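Local coordinates for protein vanadium-dependent bromoperoxidase (Corallina officinalis, PDB 1QHB) that catalyses the vanadate-dependent halogenation of organic substrates by bromide and hydrogen peroxide, working as a homododecamer that also binds calcium, at residues V220-R225 / G230-P235; I278-R283 / C343-A348; L380-E385 / G569-Q574. One frame throughout, in Å; residues are numbered along the deposited sequence.

Interaction 1 (V220-R225 / G230-P235); sequences VGNLFR and GSEVGP
Arg225 carries the direct hydrogen bonds of this contact, all from its guanidinium to backbone carbonyls of Gly230-Pro235. NH1 and NH2 close end-on upon a single atom, Gly234 O, which lies 2.9 Å from Arg225 NH1. That oxygen sits in the guanidinium plane, with NH2 approaching nearly along the C=O axis and NH1 standing above the carbonyl plane. Arg225 NH1 also donates to Ser231 O at 3.0 Å, fairly straight (156°) and on an in-plane lone pair. The side chain, extended from CG to NE, reaches from one turn to the other. The contact joins two beta turns of one loop, Asn222-Arg225 of type II and Gly230-Val233 of type I, so the arginine leaves the last position of one and grips carbonyls in and just beyond the other. With an alanine at Arg225 all three direct bonds go, and the two turns would probably be left joined mainly by water, with Ser231 O and Gly234 O short of these donors. Water makes further links: one molecule over the guanidinium face donates to both Gly221 O and Glu232 O; another accepts from Asn222 ND2 at 2.8 Å and donates to Glu232 OE1. Thr219 N and Glu217 O also hold the Asn222 amide. Direct side-chain contact is slight: Asn222 CB lies 3.9 Å from Glu232 OE1. Beyond the segments, Asp539 OD2 hydrogen-bonds Ser231 OG and Lys536 NZ reaches Val233 O and Pro235 O.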
loop_
_atom_site.group_PDB
_atom_site.type_symbol
_atom_site.label_atom_id
_atom_site.label_comp_id
_atom_site.label_asym_id
_atom_site.label_seq_id
_atom_site.Cartn_x
_atom_site.Cartn_y
_atom_site.Cartn_z
ATOM N N VAL A 220 -13.582 -36.886 52.921
ATOM C CA VAL A 220 -14.861 -36.220 53.110
ATOM C C VAL A 220 -14.724 -34.737 52.741
ATOM O O VAL A 220 -15.678 -34.161 52.227
ATOM C CB VAL A 220 -15.376 -36.231 54.576
ATOM C CG1 VAL A 220 -16.794 -35.658 54.658
ATOM C CG2 VAL A 220 -15.382 -37.621 55.144
ATOM N N GLY A 221 -13.575 -34.126 52.965
ATOM C CA GLY A 221 -13.312 -32.735 52.692
ATOM C C GLY A 221 -13.143 -32.384 51.246
ATOM O O GLY A 221 -13.227 -31.198 50.929
ATOM N N ASN A 222 -12.888 -33.340 50.371
ATOM C CA ASN A 222 -12.793 -32.981 48.944
ATOM C C ASN A 222 -13.815 -33.751 48.116
ATOM O O ASN A 222 -13.849 -33.581 46.885
ATOM C CB ASN A 222 -11.383 -33.174 48.440
ATOM C CG ASN A 222 -10.887 -34.568 48.340
ATOM O OD1 ASN A 222 -11.621 -35.523 48.203
ATOM N ND2 ASN A 222 -9.567 -34.684 48.426
ATOM N N LEU A 223 -14.653 -34.538 48.772
ATOM C CA LEU A 223 -15.630 -35.358 48.062
ATOM C C LEU A 223 -16.581 -34.520 47.237
ATOM O O LEU A 223 -17.302 -33.594 47.673
ATOM C CB LEU A 223 -16.412 -36.273 49.013
ATOM C CG LEU A 223 -17.464 -37.193 48.426
ATOM C CD1 LEU A 223 -16.879 -38.370 47.642
ATOM C CD2 LEU A 223 -18.313 -37.773 49.557
ATOM N N PHE A 224 -16.608 -34.839 45.939
ATOM C CA PHE A 224 -17.488 -34.143 44.990
ATOM C C PHE A 224 -17.166 -32.675 44.806
ATOM O O PHE A 224 -18.034 -31.883 44.391
ATOM C CB PHE A 224 -18.954 -34.336 45.430
ATOM C CG PHE A 224 -19.481 -35.758 45.475
ATOM C CD1 PHE A 224 -18.903 -36.807 44.801
ATOM C CD2 PHE A 224 -20.619 -36.037 46.238
ATOM C CE1 PHE A 224 -19.405 -38.088 44.875
ATOM C CE2 PHE A 224 -21.149 -37.308 46.299
ATOM C CZ PHE A 224 -20.545 -38.342 45.618
ATOM N N ARG A 225 -15.965 -32.234 45.169
ATOM C CA ARG A 225 -15.587 -30.831 45.012
ATOM C C ARG A 225 -14.735 -30.657 43.752
ATOM O O ARG A 225 -14.281 -31.644 43.194
ATOM C CB ARG A 225 -14.770 -30.363 46.230
ATOM C CG ARG A 225 -15.632 -30.358 47.504
ATOM C CD ARG A 225 -14.974 -29.490 48.553
ATOM N NE ARG A 225 -15.630 -29.565 49.831
ATOM C CZ ARG A 225 -15.624 -28.593 50.758
ATOM N NH1 ARG A 225 -15.032 -27.435 50.544
ATOM N NH2 ARG A 225 -16.241 -28.827 51.919
ATOM N N GLY A 230 -9.395 -22.437 46.387
ATOM C CA GLY A 230 -10.480 -21.799 47.171
ATOM C C GLY A 230 -11.639 -22.783 47.332
ATOM O O GLY A 230 -12.316 -22.737 48.379
ATOM N N SER A 231 -11.878 -23.658 46.360
ATOM C CA SER A 231 -12.947 -24.624 46.445
ATOM C C SER A 231 -12.843 -25.642 47.573
ATOM O O SER A 231 -13.883 -26.122 48.056
ATOM C CB SER A 231 -13.082 -25.446 45.135
ATOM O OG SER A 231 -13.642 -24.558 44.175
ATOM N N GLU A 232 -11.630 -25.969 47.997
ATOM C CA GLU A 232 -11.444 -26.914 49.090
ATOM C C GLU A 232 -11.348 -26.318 50.464
ATOM O O GLU A 232 -11.228 -27.061 51.425
ATOM C CB GLU A 232 -10.231 -27.827 48.772
ATOM C CG GLU A 232 -10.749 -28.780 47.693
ATOM C CD GLU A 232 -9.791 -29.743 47.057
ATOM O OE1 GLU A 232 -8.912 -30.303 47.726
ATOM O OE2 GLU A 232 -9.925 -29.991 45.839
ATOM N N VAL A 233 -11.535 -25.002 50.586
ATOM C CA VAL A 233 -11.467 -24.365 51.892
ATOM C C VAL A 233 -12.850 -24.111 52.421
ATOM O O VAL A 233 -13.601 -23.450 51.693
ATOM C CB VAL A 233 -10.753 -22.991 51.772
ATOM C CG1 VAL A 233 -10.694 -22.288 53.136
ATOM C CG2 VAL A 233 -9.338 -23.167 51.228
ATOM N N GLY A 234 -13.202 -24.523 53.620
ATOM C CA GLY A 234 -14.504 -24.098 54.141
ATOM C C GLY A 234 -15.635 -24.938 53.583
ATOM O O GLY A 234 -15.506 -26.060 53.074
ATOM N N PRO A 235 -16.837 -24.417 53.775
ATOM C CA PRO A 235 -18.045 -25.084 53.340
ATOM C C PRO A 235 -18.050 -25.377 51.852
ATOM O O PRO A 235 -17.399 -24.698 51.058
ATOM C CB PRO A 235 -19.176 -24.168 53.748
ATOM C CG PRO A 235 -18.575 -23.205 54.712
ATOM C CD PRO A 235 -17.119 -23.095 54.376
HETATM O O HOH W 1 -12.430 -29.246 52.226
HETATM O O HOH W 2 -7.777 -32.551 48.082
#

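Interaction 2 (I278-R283 / C343-A348); sequences ISQRVR and CLILLA
Gln280 and Ile345 approach from opposite directions, and the glutamine can be followed outward toward the helix. Its CB, 7.2 Å from Ile345 CD1, does not aim directly at the partner. CG lies beside the backbone N, 5.8 Å from Ile345 CD1, and the chain then bends at chi2 (-89°), which swings the amide round to the helix. CD is still 5.0 Å from Ile345 CD1, so no carbon of the chain makes the touch, which falls to Gln280 NE2 at 3.8 Å. This nitrogen is not stranded against a methyl: it donates to Val243 O and Phe240 O, two carbonyls that fix the amide's orientation and satisfy its buried polar end. The other pair is wholly apolar. Ile278 points its CB toward the helix, and its CD1 meets Leu344 CD1 at 3.6 Å, the two side chains crossing at about a right angle. Ile271 of strand 270-273 touches both Gln280 and Leu344, so one residue borders both pairs. Between strand residues 278-279 and the weakly bonded strand near 282-283, Ser279 OG accepts from Arg281 N at 3.2 Å, an ST turn at the break. At Ile278 and Ser279 the strand also pairs with an antiparallel strand of the second subunit. The arrangement is that of a helix, 337-349, packed on a small antiparallel sheet that runs on across a subunit interface.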
loop_
_atom_site.group_PDB
_atom_site.type_symbol
_atom_site.label_atom_id
_atom_site.label_comp_id
_atom_site.label_asym_id
_atom_site.label_seq_id
_atom_site.Cartn_x
_atom_site.Cartn_y
_atom_site.Cartn_z
ATOM N N ILE A 278 -33.773 -10.273 45.020
ATOM C CA ILE A 278 -33.595 -11.613 44.497
ATOM C C ILE A 278 -33.601 -12.555 45.718
ATOM O O ILE A 278 -32.854 -12.317 46.666
ATOM C CB ILE A 278 -32.276 -11.814 43.758
ATOM C CG1 ILE A 278 -32.229 -10.972 42.475
ATOM C CG2 ILE A 278 -32.059 -13.292 43.442
ATOM C CD1 ILE A 278 -30.831 -10.683 41.976
ATOM N N SER A 279 -34.347 -13.632 45.632
ATOM C CA SER A 279 -34.338 -14.607 46.714
ATOM C C SER A 279 -33.385 -15.735 46.301
ATOM O O SER A 279 -33.570 -16.166 45.168
ATOM C CB SER A 279 -35.780 -15.177 46.865
ATOM O OG SER A 279 -35.674 -16.330 47.687
ATOM N N GLN A 280 -32.502 -16.233 47.144
ATOM C CA GLN A 280 -31.623 -17.313 46.848
ATOM C C GLN A 280 -32.300 -18.687 46.971
ATOM O O GLN A 280 -31.674 -19.723 46.668
ATOM C CB GLN A 280 -30.411 -17.333 47.812
ATOM C CG GLN A 280 -29.527 -16.104 47.716
ATOM C CD GLN A 280 -28.433 -16.260 46.664
ATOM O OE1 GLN A 280 -28.692 -16.793 45.574
ATOM N NE2 GLN A 280 -27.224 -15.798 47.032
ATOM N N ARG A 281 -33.554 -18.741 47.407
ATOM C CA ARG A 281 -34.206 -20.037 47.609
ATOM C C ARG A 281 -34.580 -20.648 46.264
ATOM O O ARG A 281 -35.168 -19.928 45.448
ATOM C CB ARG A 281 -35.453 -19.847 48.499
ATOM C CG ARG A 281 -35.107 -19.412 49.917
ATOM C CD ARG A 281 -36.295 -19.530 50.863
ATOM N NE ARG A 281 -35.824 -19.798 52.230
ATOM C CZ ARG A 281 -35.307 -18.870 53.046
ATOM N NH1 ARG A 281 -35.266 -17.575 52.729
ATOM N NH2 ARG A 281 -34.890 -19.203 54.248
ATOM N N VAL A 282 -34.207 -21.901 46.050
ATOM C CA VAL A 282 -34.461 -22.593 44.805
ATOM C C VAL A 282 -35.685 -23.486 44.859
ATOM O O VAL A 282 -36.111 -23.994 45.905
ATOM C CB VAL A 282 -33.207 -23.489 44.509
ATOM C CG1 VAL A 282 -33.086 -24.574 45.594
ATOM C CG2 VAL A 282 -33.268 -24.130 43.129
ATOM N N ARG A 283 -36.314 -23.728 43.697
ATOM C CA ARG A 283 -37.452 -24.618 43.577
ATOM C C ARG A 283 -37.023 -26.013 43.988
ATOM O O ARG A 283 -35.849 -26.379 43.853
ATOM C CB ARG A 283 -38.062 -24.574 42.173
ATOM C CG ARG A 283 -38.680 -23.231 41.850
ATOM C CD ARG A 283 -39.618 -22.673 42.878
ATOM N NE ARG A 283 -40.366 -21.524 42.408
ATOM C CZ ARG A 283 -41.168 -20.807 43.194
ATOM N NH1 ARG A 283 -41.342 -21.093 44.474
ATOM N NH2 ARG A 283 -41.859 -19.777 42.705
ATOM N N CYS A 343 -21.934 -10.659 41.824
ATOM C CA CYS A 343 -21.624 -9.259 41.656
ATOM C C CYS A 343 -22.519 -8.304 42.397
ATOM O O CYS A 343 -21.996 -7.399 43.032
ATOM C CB CYS A 343 -21.634 -8.908 40.153
ATOM S SG CYS A 343 -20.944 -7.295 39.690
ATOM N N LEU A 344 -23.819 -8.539 42.377
ATOM C CA LEU A 344 -24.766 -7.709 43.114
ATOM C C LEU A 344 -24.551 -7.766 44.625
ATOM O O LEU A 344 -24.655 -6.726 45.262
ATOM C CB LEU A 344 -26.181 -8.116 42.745
ATOM C CG LEU A 344 -26.667 -7.871 41.312
ATOM C CD1 LEU A 344 -27.991 -8.608 41.115
ATOM C CD2 LEU A 344 -26.882 -6.389 41.053
ATOM N N ILE A 345 -24.194 -8.913 45.187
ATOM C CA ILE A 345 -23.891 -9.027 46.616
ATOM C C ILE A 345 -22.654 -8.170 46.924
ATOM O O ILE A 345 -22.605 -7.477 47.942
ATOM C CB ILE A 345 -23.644 -10.504 46.957
ATOM C CG1 ILE A 345 -24.992 -11.270 46.905
ATOM C CG2 ILE A 345 -23.085 -10.670 48.372
ATOM C CD1 ILE A 345 -24.855 -12.789 47.008
ATOM N N LEU A 346 -21.616 -8.297 46.088
ATOM C CA LEU A 346 -20.359 -7.596 46.284
ATOM C C LEU A 346 -20.620 -6.109 46.207
ATOM O O LEU A 346 -20.121 -5.366 47.063
ATOM C CB LEU A 346 -19.278 -7.995 45.268
ATOM C CG LEU A 346 -18.807 -9.446 45.269
ATOM C CD1 LEU A 346 -17.957 -9.809 44.074
ATOM C CD2 LEU A 346 -18.013 -9.735 46.541
ATOM N N LEU A 347 -21.456 -5.655 45.245
ATOM C CA LEU A 347 -21.692 -4.212 45.196
ATOM C C LEU A 347 -22.455 -3.749 46.413
ATOM O O LEU A 347 -22.115 -2.712 47.021
ATOM C CB LEU A 347 -22.441 -3.779 43.929
ATOM C CG LEU A 347 -21.646 -3.945 42.620
ATOM C CD1 LEU A 347 -22.562 -3.853 41.418
ATOM C CD2 LEU A 347 -20.561 -2.855 42.589
ATOM N N ALA A 348 -23.517 -4.473 46.770
ATOM C CA ALA A 348 -24.328 -4.092 47.925
ATOM C C ALA A 348 -23.549 -4.171 49.235
ATOM O O ALA A 348 -23.690 -3.344 50.128
ATOM C CB ALA A 348 -25.546 -5.020 47.942
#

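Interaction 3 (L380-E385 / G569-Q574)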
loop_
_atom_site.group_PDB
_atom_site.type_symbol
_atom_site.label_atom_id
_atom_site.label_comp_id
_atom_site.label_asym_id
_atom_site.label_seq_id
_atom_site.Cartn_x
_atom_site.Cartn_y
_atom_site.Cartn_z
ATOM N N LEU A 380 -20.909 -4.577 35.600
ATOM C CA LEU A 380 -22.212 -5.221 35.373
ATOM C C LEU A 380 -22.384 -5.512 33.895
ATOM O O LEU A 380 -22.923 -6.597 33.643
ATOM C CB LEU A 380 -23.371 -4.367 35.881
ATOM C CG LEU A 380 -23.556 -4.367 37.416
ATOM C CD1 LEU A 380 -24.475 -3.218 37.792
ATOM C CD2 LEU A 380 -24.125 -5.702 37.859
ATOM N N SER A 381 -21.891 -4.685 32.957
ATOM C CA SER A 381 -22.022 -5.080 31.551
ATOM C C SER A 381 -20.960 -6.079 31.114
ATOM O O SER A 381 -21.187 -6.988 30.315
ATOM C CB SER A 381 -21.952 -3.867 30.634
ATOM O OG SER A 381 -23.207 -3.222 30.515
ATOM N N LEU A 382 -19.757 -5.876 31.633
ATOM C CA LEU A 382 -18.608 -6.706 31.260
ATOM C C LEU A 382 -18.784 -8.142 31.709
ATOM O O LEU A 382 -18.463 -9.055 30.936
ATOM C CB LEU A 382 -17.314 -6.076 31.779
ATOM C CG LEU A 382 -15.954 -6.493 31.233
ATOM C CD1 LEU A 382 -15.974 -6.574 29.718
ATOM C CD2 LEU A 382 -14.845 -5.535 31.666
ATOM N N VAL A 383 -19.382 -8.408 32.891
ATOM C CA VAL A 383 -19.485 -9.800 33.327
ATOM C C VAL A 383 -20.430 -10.609 32.460
ATOM O O VAL A 383 -20.385 -11.853 32.345
ATOM C CB VAL A 383 -19.872 -9.789 34.814
ATOM C CG1 VAL A 383 -21.308 -9.303 35.024
ATOM C CG2 VAL A 383 -19.745 -11.192 35.379
ATOM N N THR A 384 -21.442 -9.930 31.917
ATOM C CA THR A 384 -22.470 -10.609 31.111
ATOM C C THR A 384 -22.072 -10.661 29.652
ATOM O O THR A 384 -22.371 -11.658 29.013
ATOM C CB THR A 384 -23.841 -9.887 31.201
ATOM O OG1 THR A 384 -23.656 -8.520 30.795
ATOM C CG2 THR A 384 -24.358 -9.860 32.626
ATOM N N GLU A 385 -21.342 -9.669 29.139
ATOM C CA GLU A 385 -20.998 -9.656 27.699
ATOM C C GLU A 385 -19.979 -10.702 27.303
ATOM O O GLU A 385 -19.987 -11.133 26.145
ATOM C CB GLU A 385 -20.538 -8.274 27.261
ATOM C CG GLU A 385 -19.035 -8.040 27.108
ATOM C CD GLU A 385 -18.707 -6.597 26.779
ATOM O OE1 GLU A 385 -19.288 -5.690 27.411
ATOM O OE2 GLU A 385 -17.861 -6.304 25.878
ATOM N N GLY A 569 -8.425 -12.397 27.038
ATOM C CA GLY A 569 -8.323 -11.876 25.672
ATOM C C GLY A 569 -9.153 -10.643 25.384
ATOM O O GLY A 569 -8.685 -9.650 24.816
ATOM N N ILE A 570 -10.400 -10.650 25.897
ATOM C CA ILE A 570 -11.262 -9.485 25.799
ATOM C C ILE A 570 -10.705 -8.300 26.611
ATOM O O ILE A 570 -10.630 -7.114 26.215
ATOM C CB ILE A 570 -12.693 -9.822 26.273
ATOM C CG1 ILE A 570 -13.334 -10.761 25.229
ATOM C CG2 ILE A 570 -13.477 -8.576 26.509
ATOM C CD1 ILE A 570 -14.660 -11.407 25.650
ATOM N N LEU A 571 -10.268 -8.596 27.822
ATOM C CA LEU A 571 -9.733 -7.443 28.597
ATOM C C LEU A 571 -8.523 -6.833 27.899
ATOM O O LEU A 571 -8.369 -5.607 27.897
ATOM C CB LEU A 571 -9.272 -7.898 29.979
ATOM C CG LEU A 571 -10.462 -8.228 30.895
ATOM C CD1 LEU A 571 -9.930 -8.780 32.202
ATOM C CD2 LEU A 571 -11.304 -6.992 31.073
ATOM N N GLU A 572 -7.645 -7.669 27.361
ATOM C CA GLU A 572 -6.452 -7.126 26.675
ATOM C C GLU A 572 -6.776 -6.247 25.466
ATOM O O GLU A 572 -6.136 -5.218 25.285
ATOM C CB GLU A 572 -5.493 -8.194 26.121
ATOM C CG GLU A 572 -4.954 -9.053 27.274
ATOM C CD GLU A 572 -4.099 -10.201 26.763
ATOM O OE1 GLU A 572 -4.255 -10.569 25.574
ATOM O OE2 GLU A 572 -3.284 -10.716 27.562
ATOM N N GLU A 573 -7.747 -6.680 24.669
ATOM C CA GLU A 573 -8.160 -5.894 23.508
ATOM C C GLU A 573 -8.851 -4.599 23.907
ATOM O O GLU A 573 -8.556 -3.585 23.240
ATOM C CB GLU A 573 -9.088 -6.730 22.634
ATOM C CG GLU A 573 -8.271 -7.749 21.839
ATOM C CD GLU A 573 -9.204 -8.827 21.282
ATOM O OE1 GLU A 573 -10.250 -8.514 20.674
ATOM O OE2 GLU A 573 -8.817 -9.995 21.498
ATOM N N GLN A 574 -9.639 -4.647 24.955
ATOM C CA GLN A 574 -10.315 -3.467 25.460
ATOM C C GLN A 574 -9.390 -2.489 26.133
ATOM O O GLN A 574 -9.721 -1.293 26.230
ATOM C CB GLN A 574 -11.407 -3.897 26.454
ATOM C CG GLN A 574 -12.656 -4.313 25.659
ATOM C CD GLN A 574 -13.819 -4.597 26.636
ATOM O OE1 GLN A 574 -13.715 -4.409 27.836
ATOM N NE2 GLN A 574 -14.931 -5.046 26.074
#
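Leu382 holds CG opposite the main-chain nitrogen (chi1 -163°), and Glu385, one turn on, takes an unusual chi1 of 101° before extending; these settings send both side chains toward Leu571 and Gln574. The axes of the two helix segments stay 12.1 Å apart, so the helices meet through the ends of their side chains rather than backbone to backbone. At the apolar end Leu382 CD2 meets Leu571 CD2 at 3.9 Å. The other methyl turns to the glutamine, Leu382 CD1 lying 3.7 Å from Gln574 OE1, as the two side chains slide past each other in opposite directions. At the polar end the extended Gln574 comes to the glutamate from the opposite direction, and Gln574 NE2 gives Glu385 OE2 a weak hydrogen bond of 3.2 Å. It is bent (126°), with the amide and carboxylate planes 71° apart. Stronger partners hold both groups: Gln574 NE2 also donates to Glu135 OE1, while Glu385 OE1 forms a salt bridge with Arg389 of the second subunit. Glu135 OE2 comes close to Glu385 OE2, which may favour a proton on one of these carboxylates. Ile495 of helix 484-499 touches both leucines. The segments, whose N-to-C directions are 131° apart, belong to helices 376-402 and 553-574, which with helix 484-499 alongside form part of the mainly helical core of the vanadium haloperoxidase family, here beside a subunit interface.

Interaction 1 is a surface contact between two turns of one loop, and its chemistry is an arginine and waters bound to backbone carbonyls. Interactions 2 and 3 are buried and rely on branched aliphatic side chains; in interaction 2 the glutamine amide only touches a methyl across the contact, whereas in interaction 3 it gives a weak bond to a glutamate. Interaction 2 joins sheet to helix, interaction 3 helix to helix, and the two meet directly: Leu380 of helix 376-402 packs on the 343-348 helix, with Leu380 CD2 4.0 Å from Cys343 SG. Both also adjoin the second subunit, unlike interaction 1, which stands apart, its nearest atoms about 13 Å from interaction 2 and about 17 Å from interaction 3.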